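Local coordinates for protein phospholethanolamine N-methyltransferase 2 (Haemonchus contortus, PDB 4KRI) that probably transfers methyl groups from S-adenosylmethionine to phosphomonomethylethanolamine, in the late steps of phosphocholine biosynthesis in a parasitic nematode, at residues Leu145-Val150 with Trp154-Trp159; Leu214-Pro219 with Glu368-Thr373; Ser335-Glu340 with Leu414-Asp419. All blocks are in the same frame, centred on the assembly; numbering follows the deposited sequence.

Contact 1: Leu145-Val150 with Trp154-Trp159; sequences LDSVYV and WLDFIW
The indole of W154 lies across the side chain of V148, while S147, the residue before V148, is hydrogen-bonded to D156. From CB outward, the atoms of W154 meet first one methyl of the valine and then the other. CB starts out pointing away from helix 145-151, and the torsion that sets CG beside the backbone N (chi1 -80°) swings the ring back over it. CG and CD1 then meet the CG2 methyl, CD1 at 4.0 Å from V148 CG2. Further along the five-membered ring the other methyl takes over: NE1 lies 3.7 Å from V148 CG1, and CE2 comes to 3.6 Å of the same V148 CG1. CZ2, on the six-membered ring, is 3.8 Å from V148 CG1. That methyl stands 3.5 Å above the indole plane, displaced toward the rim, and makes a CH-pi contact with the five-membered ring. The one polar atom of the ring, NE1, donates to the backbone O of V273.

The second half of the contact is polar. S147 OG donates to D156 OD2 over 2.6 Å, reaching the lone pair that faces away from the other carboxylate oxygen. The two CB atoms of S147 and D156 also sit 3.7 Å apart, so the bond spans closely packed stems. D156 OD1 is in a salt bridge with R103 NE.

Helix 145-151 is thus held against the start of strand 156-166, in the connection that joins it to its antiparallel partner 132-143. W154 also touches V265 of helix 255-268, so its ring bridges to the methyltransferase domain. With R103 at OD1 and the hydroxyl of S147 among the partners of OD2, the buried D156 is probably kept as the carboxylate, and its rotation should be restricted.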
loop_
_atom_site.group_PDB
_atom_site.type_symbol
_atom_site.label_atom_id
_atom_site.label_comp_id
_atom_site.label_asym_id
_atom_site.label_seq_id
_atom_site.Cartn_x
_atom_site.Cartn_y
_atom_site.Cartn_z
ATOM N N LEU A 145 -3.230 3.590 -15.216
ATOM C CA LEU A 145 -4.285 4.592 -15.035
ATOM C C LEU A 145 -5.156 4.743 -16.282
ATOM O O LEU A 145 -6.361 5.013 -16.182
ATOM C CB LEU A 145 -3.689 5.938 -14.585
ATOM C CG LEU A 145 -3.084 5.865 -13.182
ATOM C CD1 LEU A 145 -2.343 7.147 -12.841
ATOM C CD2 LEU A 145 -4.166 5.591 -12.154
ATOM N N ASP A 146 -4.561 4.549 -17.454
ATOM C CA ASP A 146 -5.322 4.596 -18.687
ATOM C C ASP A 146 -6.462 3.598 -18.594
ATOM O O ASP A 146 -7.571 3.852 -19.062
ATOM C CB ASP A 146 -4.413 4.238 -19.858
ATOM C CG ASP A 146 -5.058 4.477 -21.181
ATOM O OD1 ASP A 146 -5.085 5.651 -21.623
ATOM O OD2 ASP A 146 -5.533 3.488 -21.793
ATOM N N SER A 147 -6.190 2.456 -17.984
ATOM C CA SER A 147 -7.195 1.397 -17.953
ATOM C C SER A 147 -8.335 1.752 -17.007
ATOM O O SER A 147 -9.484 1.403 -17.261
ATOM C CB SER A 147 -6.546 0.068 -17.557
ATOM O OG SER A 147 -5.625 -0.316 -18.561
ATOM N N VAL A 148 -8.020 2.463 -15.925
ATOM C CA VAL A 148 -9.072 2.927 -15.028
ATOM C C VAL A 148 -9.981 3.927 -15.729
ATOM O O VAL A 148 -11.219 3.817 -15.688
ATOM C CB VAL A 148 -8.474 3.603 -13.771
ATOM C CG1 VAL A 148 -9.599 4.210 -12.929
ATOM C CG2 VAL A 148 -7.676 2.585 -12.939
ATOM N N TYR A 149 -9.373 4.904 -16.391
ATOM C CA TYR A 149 -10.132 6.044 -16.896
ATOM C C TYR A 149 -10.838 5.808 -18.227
ATOM O O TYR A 149 -11.815 6.483 -18.513
ATOM C CB TYR A 149 -9.232 7.280 -16.997
ATOM C CG TYR A 149 -8.656 7.666 -15.652
ATOM C CD1 TYR A 149 -9.468 7.788 -14.536
ATOM C CD2 TYR A 149 -7.301 7.911 -15.508
ATOM C CE1 TYR A 149 -8.936 8.144 -13.303
ATOM C CE2 TYR A 149 -6.762 8.260 -14.284
ATOM C CZ TYR A 149 -7.583 8.383 -13.187
ATOM O OH TYR A 149 -7.038 8.742 -11.957
ATOM N N VAL A 150 -10.330 4.868 -19.028
ATOM C CA VAL A 150 -10.876 4.607 -20.366
ATOM C C VAL A 150 -11.681 3.307 -20.411
ATOM O O VAL A 150 -12.664 3.183 -21.162
ATOM C CB VAL A 150 -9.745 4.569 -21.423
ATOM C CG1 VAL A 150 -10.290 4.207 -22.817
ATOM C CG2 VAL A 150 -9.033 5.908 -21.469
ATOM N N TRP A 154 -9.638 -1.634 -13.033
ATOM C CA TRP A 154 -8.753 -1.325 -11.909
ATOM C C TRP A 154 -7.760 -2.453 -11.654
ATOM O O TRP A 154 -6.947 -2.370 -10.731
ATOM C CB TRP A 154 -9.583 -1.083 -10.628
ATOM C CG TRP A 154 -10.220 0.302 -10.511
ATOM C CD1 TRP A 154 -9.760 1.350 -9.744
ATOM C CD2 TRP A 154 -11.418 0.776 -11.161
ATOM N NE1 TRP A 154 -10.593 2.437 -9.894
ATOM C CE2 TRP A 154 -11.613 2.114 -10.741
ATOM C CE3 TRP A 154 -12.336 0.202 -12.056
ATOM C CZ2 TRP A 154 -12.691 2.886 -11.194
ATOM C CZ3 TRP A 154 -13.405 0.971 -12.501
ATOM C CH2 TRP A 154 -13.574 2.304 -12.064
ATOM N N LEU A 155 -7.816 -3.501 -12.475
ATOM C CA LEU A 155 -6.959 -4.671 -12.267
ATOM C C LEU A 155 -5.879 -4.843 -13.340
ATOM O O LEU A 155 -5.439 -5.965 -13.632
ATOM C CB LEU A 155 -7.808 -5.940 -12.179
ATOM C CG LEU A 155 -8.944 -5.862 -11.167
ATOM C CD1 LEU A 155 -9.813 -7.109 -11.316
ATOM C CD2 LEU A 155 -8.402 -5.726 -9.740
ATOM N N ASP A 156 -5.442 -3.733 -13.914
ATOM C CA ASP A 156 -4.358 -3.755 -14.893
ATOM C C ASP A 156 -3.135 -3.283 -14.102
ATOM O O ASP A 156 -3.074 -2.129 -13.686
ATOM C CB ASP A 156 -4.714 -2.811 -16.055
ATOM C CG ASP A 156 -3.855 -3.024 -17.279
ATOM O OD1 ASP A 156 -2.887 -3.823 -17.205
ATOM O OD2 ASP A 156 -4.140 -2.385 -18.330
ATOM N N PHE A 157 -2.188 -4.182 -13.834
ATOM C CA PHE A 157 -1.134 -3.868 -12.849
ATOM C C PHE A 157 0.267 -3.664 -13.427
ATOM O O PHE A 157 0.608 -4.233 -14.457
ATOM C CB PHE A 157 -1.097 -4.957 -11.782
ATOM C CG PHE A 157 -2.346 -5.020 -10.958
ATOM C CD1 PHE A 157 -2.631 -4.021 -10.043
ATOM C CD2 PHE A 157 -3.248 -6.061 -11.126
ATOM C CE1 PHE A 157 -3.781 -4.071 -9.268
ATOM C CE2 PHE A 157 -4.410 -6.119 -10.370
ATOM C CZ PHE A 157 -4.674 -5.119 -9.434
ATOM N N ILE A 158 1.061 -2.841 -12.746
ATOM C CA ILE A 158 2.474 -2.645 -13.057
ATOM C C ILE A 158 3.266 -2.970 -11.804
ATOM O O ILE A 158 3.081 -2.328 -10.772
ATOM C CB ILE A 158 2.772 -1.191 -13.408
ATOM C CG1 ILE A 158 1.889 -0.733 -14.577
ATOM C CG2 ILE A 158 4.260 -1.017 -13.758
ATOM C CD1 ILE A 158 1.864 0.783 -14.746
ATOM N N TRP A 159 4.147 -3.961 -11.880
ATOM C CA TRP A 159 5.057 -4.220 -10.765
ATOM C C TRP A 159 6.364 -3.502 -11.026
ATOM O O TRP A 159 6.872 -3.520 -12.138
ATOM C CB TRP A 159 5.359 -5.726 -10.636
ATOM C CG TRP A 159 4.270 -6.553 -10.035
ATOM C CD1 TRP A 159 4.198 -7.007 -8.746
ATOM C CD2 TRP A 159 3.111 -7.056 -10.700
ATOM N NE1 TRP A 159 3.053 -7.761 -8.574
ATOM C CE2 TRP A 159 2.368 -7.798 -9.758
ATOM C CE3 TRP A 159 2.622 -6.949 -12.007
ATOM C CZ2 TRP A 159 1.164 -8.429 -10.081
ATOM C CZ3 TRP A 159 1.430 -7.569 -12.324
ATOM C CH2 TRP A 159 0.714 -8.297 -11.363
#

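Contact 2: Leu214-Pro219 with Glu368-Thr373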
loop_
_atom_site.group_PDB
_atom_site.type_symbol
_atom_site.label_atom_id
_atom_site.label_comp_id
_atom_site.label_asym_id
_atom_site.label_seq_id
_atom_site.Cartn_x
_atom_site.Cartn_y
_atom_site.Cartn_z
ATOM N N LEU A 214 -13.134 12.872 8.986
ATOM C CA LEU A 214 -12.930 13.600 7.729
ATOM C C LEU A 214 -13.381 15.051 7.821
ATOM O O LEU A 214 -12.776 15.941 7.217
ATOM C CB LEU A 214 -13.680 12.924 6.583
ATOM C CG LEU A 214 -13.012 11.655 6.069
ATOM C CD1 LEU A 214 -13.881 11.006 4.981
ATOM C CD2 LEU A 214 -11.618 11.970 5.532
ATOM N N LYS A 215 -14.441 15.294 8.574
ATOM C CA LYS A 215 -14.948 16.648 8.728
ATOM C C LYS A 215 -13.973 17.570 9.461
ATOM O O LYS A 215 -14.049 18.786 9.330
ATOM C CB LYS A 215 -16.308 16.630 9.437
ATOM C CG LYS A 215 -17.444 16.212 8.498
ATOM C CD LYS A 215 -18.774 16.072 9.240
ATOM C CE LYS A 215 -19.867 15.550 8.306
ATOM N NZ LYS A 215 -21.159 15.324 9.023
ATOM N N ARG A 216 -13.054 16.990 10.220
ATOM C CA ARG A 216 -12.089 17.800 10.957
ATOM C C ARG A 216 -10.974 18.365 10.075
ATOM O O ARG A 216 -10.122 19.125 10.549
ATOM C CB ARG A 216 -11.550 17.017 12.148
ATOM C CG ARG A 216 -12.683 16.606 13.075
ATOM C CD ARG A 216 -12.195 16.014 14.348
ATOM N NE ARG A 216 -11.331 16.935 15.075
ATOM C CZ ARG A 216 -10.899 16.704 16.311
ATOM N NH1 ARG A 216 -11.272 15.599 16.933
ATOM N NH2 ARG A 216 -10.107 17.574 16.916
ATOM N N PHE A 217 -10.999 18.019 8.792
ATOM C CA PHE A 217 -10.119 18.670 7.817
ATOM C C PHE A 217 -10.581 20.104 7.611
ATOM O O PHE A 217 -9.800 20.963 7.191
ATOM C CB PHE A 217 -10.172 17.968 6.460
ATOM C CG PHE A 217 -9.098 16.929 6.246
ATOM C CD1 PHE A 217 -7.775 17.301 6.056
ATOM C CD2 PHE A 217 -9.421 15.583 6.189
ATOM C CE1 PHE A 217 -6.784 16.344 5.835
ATOM C CE2 PHE A 217 -8.443 14.622 5.961
ATOM C CZ PHE A 217 -7.120 15.003 5.772
ATOM N N GLY A 218 -11.858 20.352 7.899
ATOM C CA GLY A 218 -12.491 21.610 7.549
ATOM C C GLY A 218 -13.061 21.523 6.147
ATOM O O GLY A 218 -13.265 20.425 5.628
ATOM N N PRO A 219 -13.321 22.676 5.516
ATOM C CA PRO A 219 -13.917 22.693 4.174
ATOM C C PRO A 219 -13.044 21.973 3.152
ATOM O O PRO A 219 -11.849 22.265 3.040
ATOM C CB PRO A 219 -13.985 24.188 3.836
ATOM C CG PRO A 219 -13.984 24.883 5.162
ATOM C CD PRO A 219 -13.114 24.035 6.051
ATOM N N GLU A 368 -2.530 20.983 15.365
ATOM C CA GLU A 368 -3.566 20.604 16.324
ATOM C C GLU A 368 -3.318 19.176 16.796
ATOM O O GLU A 368 -3.126 18.272 15.972
ATOM C CB GLU A 368 -4.946 20.697 15.663
ATOM C CG GLU A 368 -6.098 20.256 16.570
ATOM C CD GLU A 368 -7.447 20.238 15.861
ATOM O OE1 GLU A 368 -7.513 20.638 14.676
ATOM O OE2 GLU A 368 -8.442 19.819 16.495
ATOM N N VAL A 369 -3.311 18.963 18.110
ATOM C CA VAL A 369 -3.251 17.602 18.631
ATOM C C VAL A 369 -4.386 17.379 19.623
ATOM O O VAL A 369 -4.786 18.301 20.344
ATOM C CB VAL A 369 -1.902 17.277 19.307
ATOM C CG1 VAL A 369 -0.793 17.178 18.269
ATOM C CG2 VAL A 369 -1.560 18.323 20.388
ATOM N N GLU A 370 -4.903 16.157 19.660
ATOM C CA GLU A 370 -5.960 15.826 20.612
ATOM C C GLU A 370 -5.887 14.404 21.130
ATOM O O GLU A 370 -5.642 13.473 20.374
ATOM C CB GLU A 370 -7.338 16.058 19.992
ATOM C CG GLU A 370 -8.478 15.664 20.924
ATOM C CD GLU A 370 -9.816 16.223 20.488
ATOM O OE1 GLU A 370 -9.866 17.414 20.109
ATOM O OE2 GLU A 370 -10.819 15.476 20.539
ATOM N N ASN A 371 -6.110 14.244 22.436
ATOM C CA ASN A 371 -6.217 12.924 23.025
ATOM C C ASN A 371 -7.669 12.465 22.927
ATOM O O ASN A 371 -8.517 12.932 23.681
ATOM C CB ASN A 371 -5.765 12.967 24.491
ATOM C CG ASN A 371 -5.899 11.624 25.186
ATOM O OD1 ASN A 371 -6.222 10.616 24.557
ATOM N ND2 ASN A 371 -5.637 11.604 26.491
ATOM N N MET A 372 -7.953 11.558 21.991
ATOM C CA MET A 372 -9.324 11.102 21.757
ATOM C C MET A 372 -9.615 9.792 22.457
ATOM O O MET A 372 -10.562 9.082 22.104
ATOM C CB MET A 372 -9.596 10.945 20.256
ATOM C CG MET A 372 -9.398 12.205 19.469
ATOM S SD MET A 372 -9.912 11.983 17.734
ATOM C CE MET A 372 -8.915 10.579 17.185
ATOM N N THR A 373 -8.804 9.464 23.454
ATOM C CA THR A 373 -8.987 8.212 24.171
ATOM C C THR A 373 -10.401 8.015 24.758
ATOM O O THR A 373 -10.918 6.894 24.727
ATOM C CB THR A 373 -7.893 8.020 25.224
ATOM O OG1 THR A 373 -6.618 8.125 24.578
ATOM C CG2 THR A 373 -8.016 6.666 25.895
HETATM O O HOH W 1 -10.044 19.798 13.579
#
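R216 reaches across to the strand 367-371 and sets one nitrogen, NH2, between the carboxylates of E368 and E370. The arginine crosses each glutamate at about a right angle, and its chain bends at chi3 (58°). E368 OE2 lies near the guanidinium plane, at 2.8 Å from R216 NH2, whereas the nitrogen stands above the carboxylate plane of E368. E370 OE1 is farther, 3.2 Å from R216 NH2, and is met still more steeply, 65° out of its own plane. Neither pair is therefore the coplanar, two-pronged kind of salt bridge. The sulfur of M372 comes obliquely to the guanidinium, SD being 3.9 Å from R216 NH1.

A water bridges R216 and E368 as well: it donates to the backbone O of R216 at 3.1 Å and to E368 OE1 at 2.9 Å. The ring of F426, on the adjoining strand 422-430, adds a cation-pi contact to R216.

The turn after helix 206-215 is thus tied to the strand 367-371 of the methyltransferase core. Two carboxylates sharing one cation form a salt-bridge network in a partly exposed setting, where the arginine would be expected to offset the mutual repulsion of the glutamates.

Contact 3: Ser335-Glu340 with Leu414-Asp419; sequences SESFKE and LQYIAD
Y416 of helix 400-418 meets helix 336-345 with both ends of its side chain, laying a ring face on F338 and its hydroxyl beside S337. One residue earlier, Q415 stays within its own helix end, where its NE2 makes a weak bond to D419 OD1. At Y416, F338 turns its ring edge to the tyrosine face in a T-shaped pair, the centroids 5.3 Å apart and the planes at 69°. The leading atom is F338 CD1, 3.6 Å from Y416 CG and over the rim of the tyrosine ring instead of its middle. F338 is aimed there by a CG set anti to the backbone N (chi1 175°). Its CA covers the same ring as well, a CH-pi contact at 4.1 Å from the Y416 centroid. At the far end, S337 OG sits near the plane of the tyrosine ring, and its 3.2 Å hydrogen bond with Y416 OH may run in either direction.

I417 follows and turns away. D419 then faces the start of the other helix through a water, which donates to D419 OD2 at 2.5 Å and accepts from S335 OG at 2.6 Å. S335 is the N-cap: the same OG accepts from F338 N over 3.0 Å, so the hydroxyl accepts from the helix N-terminus and donates to the bridging water.

Around this helix end, L414 and I417 pack on helix 373-389, while F338 and Y416 both rest on H422 where strand 422-430 begins. Y416 also meets the ring of Y341, which lines the phosphobase pocket from helix 336-345, as K413 does from helix 400-418. Y416 itself lies about 8 Å from the bound phosphomonomethylethanolamine, one layer behind these pocket residues.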
loop_
_atom_site.group_PDB
_atom_site.type_symbol
_atom_site.label_atom_id
_atom_site.label_comp_id
_atom_site.label_asym_id
_atom_site.label_seq_id
_atom_site.Cartn_x
_atom_site.Cartn_y
_atom_site.Cartn_z
ATOM N N SER A 335 1.834 -1.689 31.772
ATOM C CA SER A 335 1.718 -3.063 32.267
ATOM C C SER A 335 2.469 -4.040 31.365
ATOM O O SER A 335 2.665 -3.774 30.179
ATOM C CB SER A 335 0.255 -3.483 32.365
ATOM O OG SER A 335 -0.278 -3.752 31.080
ATOM N N GLU A 336 2.893 -5.169 31.929
ATOM C CA GLU A 336 3.601 -6.189 31.159
ATOM C C GLU A 336 2.710 -6.722 30.037
ATOM O O GLU A 336 3.183 -7.062 28.954
ATOM C CB GLU A 336 4.083 -7.321 32.088
ATOM C CG GLU A 336 4.800 -8.477 31.389
ATOM C CD GLU A 336 6.120 -8.075 30.746
ATOM O OE1 GLU A 336 6.665 -7.003 31.094
ATOM O OE2 GLU A 336 6.616 -8.837 29.888
ATOM N N SER A 337 1.409 -6.780 30.306
ATOM C CA SER A 337 0.439 -7.252 29.332
ATOM C C SER A 337 0.336 -6.288 28.150
ATOM O O SER A 337 0.251 -6.717 27.016
ATOM C CB SER A 337 -0.925 -7.419 29.996
ATOM O OG SER A 337 -1.920 -7.690 29.032
ATOM N N PHE A 338 0.355 -4.988 28.428
ATOM C CA PHE A 338 0.301 -4.000 27.352
ATOM C C PHE A 338 1.580 -4.065 26.530
ATOM O O PHE A 338 1.552 -3.992 25.300
ATOM C CB PHE A 338 0.106 -2.598 27.933
ATOM C CG PHE A 338 0.152 -1.495 26.908
ATOM C CD1 PHE A 338 -0.892 -1.317 26.003
ATOM C CD2 PHE A 338 1.238 -0.626 26.854
ATOM C CE1 PHE A 338 -0.845 -0.294 25.054
ATOM C CE2 PHE A 338 1.293 0.395 25.911
ATOM C CZ PHE A 338 0.251 0.562 25.012
ATOM N N LYS A 339 2.706 -4.200 27.217
ATOM C CA LYS A 339 4.004 -4.269 26.554
ATOM C C LYS A 339 4.128 -5.512 25.663
ATOM O O LYS A 339 4.697 -5.444 24.570
ATOM C CB LYS A 339 5.140 -4.180 27.589
ATOM C CG LYS A 339 5.348 -2.751 28.132
ATOM C CD LYS A 339 5.618 -2.695 29.647
ATOM C CE LYS A 339 7.054 -3.010 30.014
ATOM N NZ LYS A 339 7.230 -3.088 31.507
ATOM N N GLU A 340 3.582 -6.635 26.116
ATOM C CA GLU A 340 3.569 -7.845 25.297
ATOM C C GLU A 340 2.663 -7.663 24.079
ATOM O O GLU A 340 2.974 -8.148 22.997
ATOM C CB GLU A 340 3.127 -9.070 26.110
ATOM C CG GLU A 340 4.131 -9.511 27.169
ATOM C CD GLU A 340 3.649 -10.720 27.953
ATOM O OE1 GLU A 340 2.588 -11.280 27.594
ATOM O OE2 GLU A 340 4.331 -11.105 28.929
ATOM N N LEU A 414 -9.634 -2.288 26.583
ATOM C CA LEU A 414 -10.336 -1.528 27.608
ATOM C C LEU A 414 -9.492 -1.393 28.885
ATOM O O LEU A 414 -9.390 -0.305 29.457
ATOM C CB LEU A 414 -11.709 -2.157 27.892
ATOM C CG LEU A 414 -12.698 -1.875 26.750
ATOM C CD1 LEU A 414 -13.936 -2.761 26.803
ATOM C CD2 LEU A 414 -13.091 -0.403 26.765
ATOM N N GLN A 415 -8.850 -2.479 29.303
ATOM C CA GLN A 415 -7.947 -2.413 30.449
ATOM C C GLN A 415 -6.673 -1.591 30.165
ATOM O O GLN A 415 -6.155 -0.906 31.056
ATOM C CB GLN A 415 -7.591 -3.818 30.942
ATOM C CG GLN A 415 -6.817 -3.818 32.257
ATOM C CD GLN A 415 -7.563 -3.103 33.381
ATOM O OE1 GLN A 415 -8.738 -3.382 33.642
ATOM N NE2 GLN A 415 -6.880 -2.169 34.049
ATOM N N TYR A 416 -6.172 -1.655 28.932
ATOM C CA TYR A 416 -5.005 -0.864 28.547
ATOM C C TYR A 416 -5.333 0.621 28.626
ATOM O O TYR A 416 -4.482 1.440 28.984
ATOM C CB TYR A 416 -4.551 -1.195 27.120
ATOM C CG TYR A 416 -4.150 -2.629 26.880
ATOM C CD1 TYR A 416 -3.730 -3.441 27.924
ATOM C CD2 TYR A 416 -4.186 -3.171 25.602
ATOM C CE1 TYR A 416 -3.364 -4.748 27.704
ATOM C CE2 TYR A 416 -3.823 -4.481 25.374
ATOM C CZ TYR A 416 -3.412 -5.262 26.430
ATOM O OH TYR A 416 -3.048 -6.569 26.208
ATOM N N ILE A 417 -6.565 0.967 28.271
ATOM C CA ILE A 417 -7.018 2.347 28.384
ATOM C C ILE A 417 -7.099 2.738 29.855
ATOM O O ILE A 417 -6.692 3.832 30.244
ATOM C CB ILE A 417 -8.396 2.537 27.749
ATOM C CG1 ILE A 417 -8.279 2.515 26.228
ATOM C CG2 ILE A 417 -9.027 3.851 28.198
ATOM C CD1 ILE A 417 -9.582 2.794 25.530
ATOM N N ALA A 418 -7.623 1.826 30.664
ATOM C CA ALA A 418 -7.807 2.073 32.092
ATOM C C ALA A 418 -6.499 2.430 32.790
ATOM O O ALA A 418 -6.465 3.283 33.678
ATOM C CB ALA A 418 -8.441 0.869 32.740
ATOM N N ASP A 419 -5.419 1.776 32.388
ATOM C CA ASP A 419 -4.113 2.058 32.973
ATOM C C ASP A 419 -3.440 3.277 32.326
ATOM O O ASP A 419 -2.321 3.643 32.690
ATOM C CB ASP A 419 -3.224 0.814 32.855
ATOM C CG ASP A 419 -3.779 -0.366 33.619
ATOM O OD1 ASP A 419 -4.459 -0.141 34.643
ATOM O OD2 ASP A 419 -3.538 -1.517 33.201
HETATM O O HOH W 2 -2.456 -2.282 31.073
#

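Contact 1 is wholly buried, whereas contacts 2 and 3 are each partly exposed. It also stands apart: its nearest atoms are about 17 Å from contact 2 and about 32 Å from contact 3, which lies on the opposite side of the chain's centre. Contacts 2 and 3 interleave along the chain and touch, T373 packing on I417, and both border strand 422-430. Their chemistry follows place. In contact 1 an aliphatic-aromatic packing and one serine-aspartate bond are sealed in; contact 2 relies on charge with a bridging water; contact 3 pairs two aromatic rings inside with a water-linked cap at its edge.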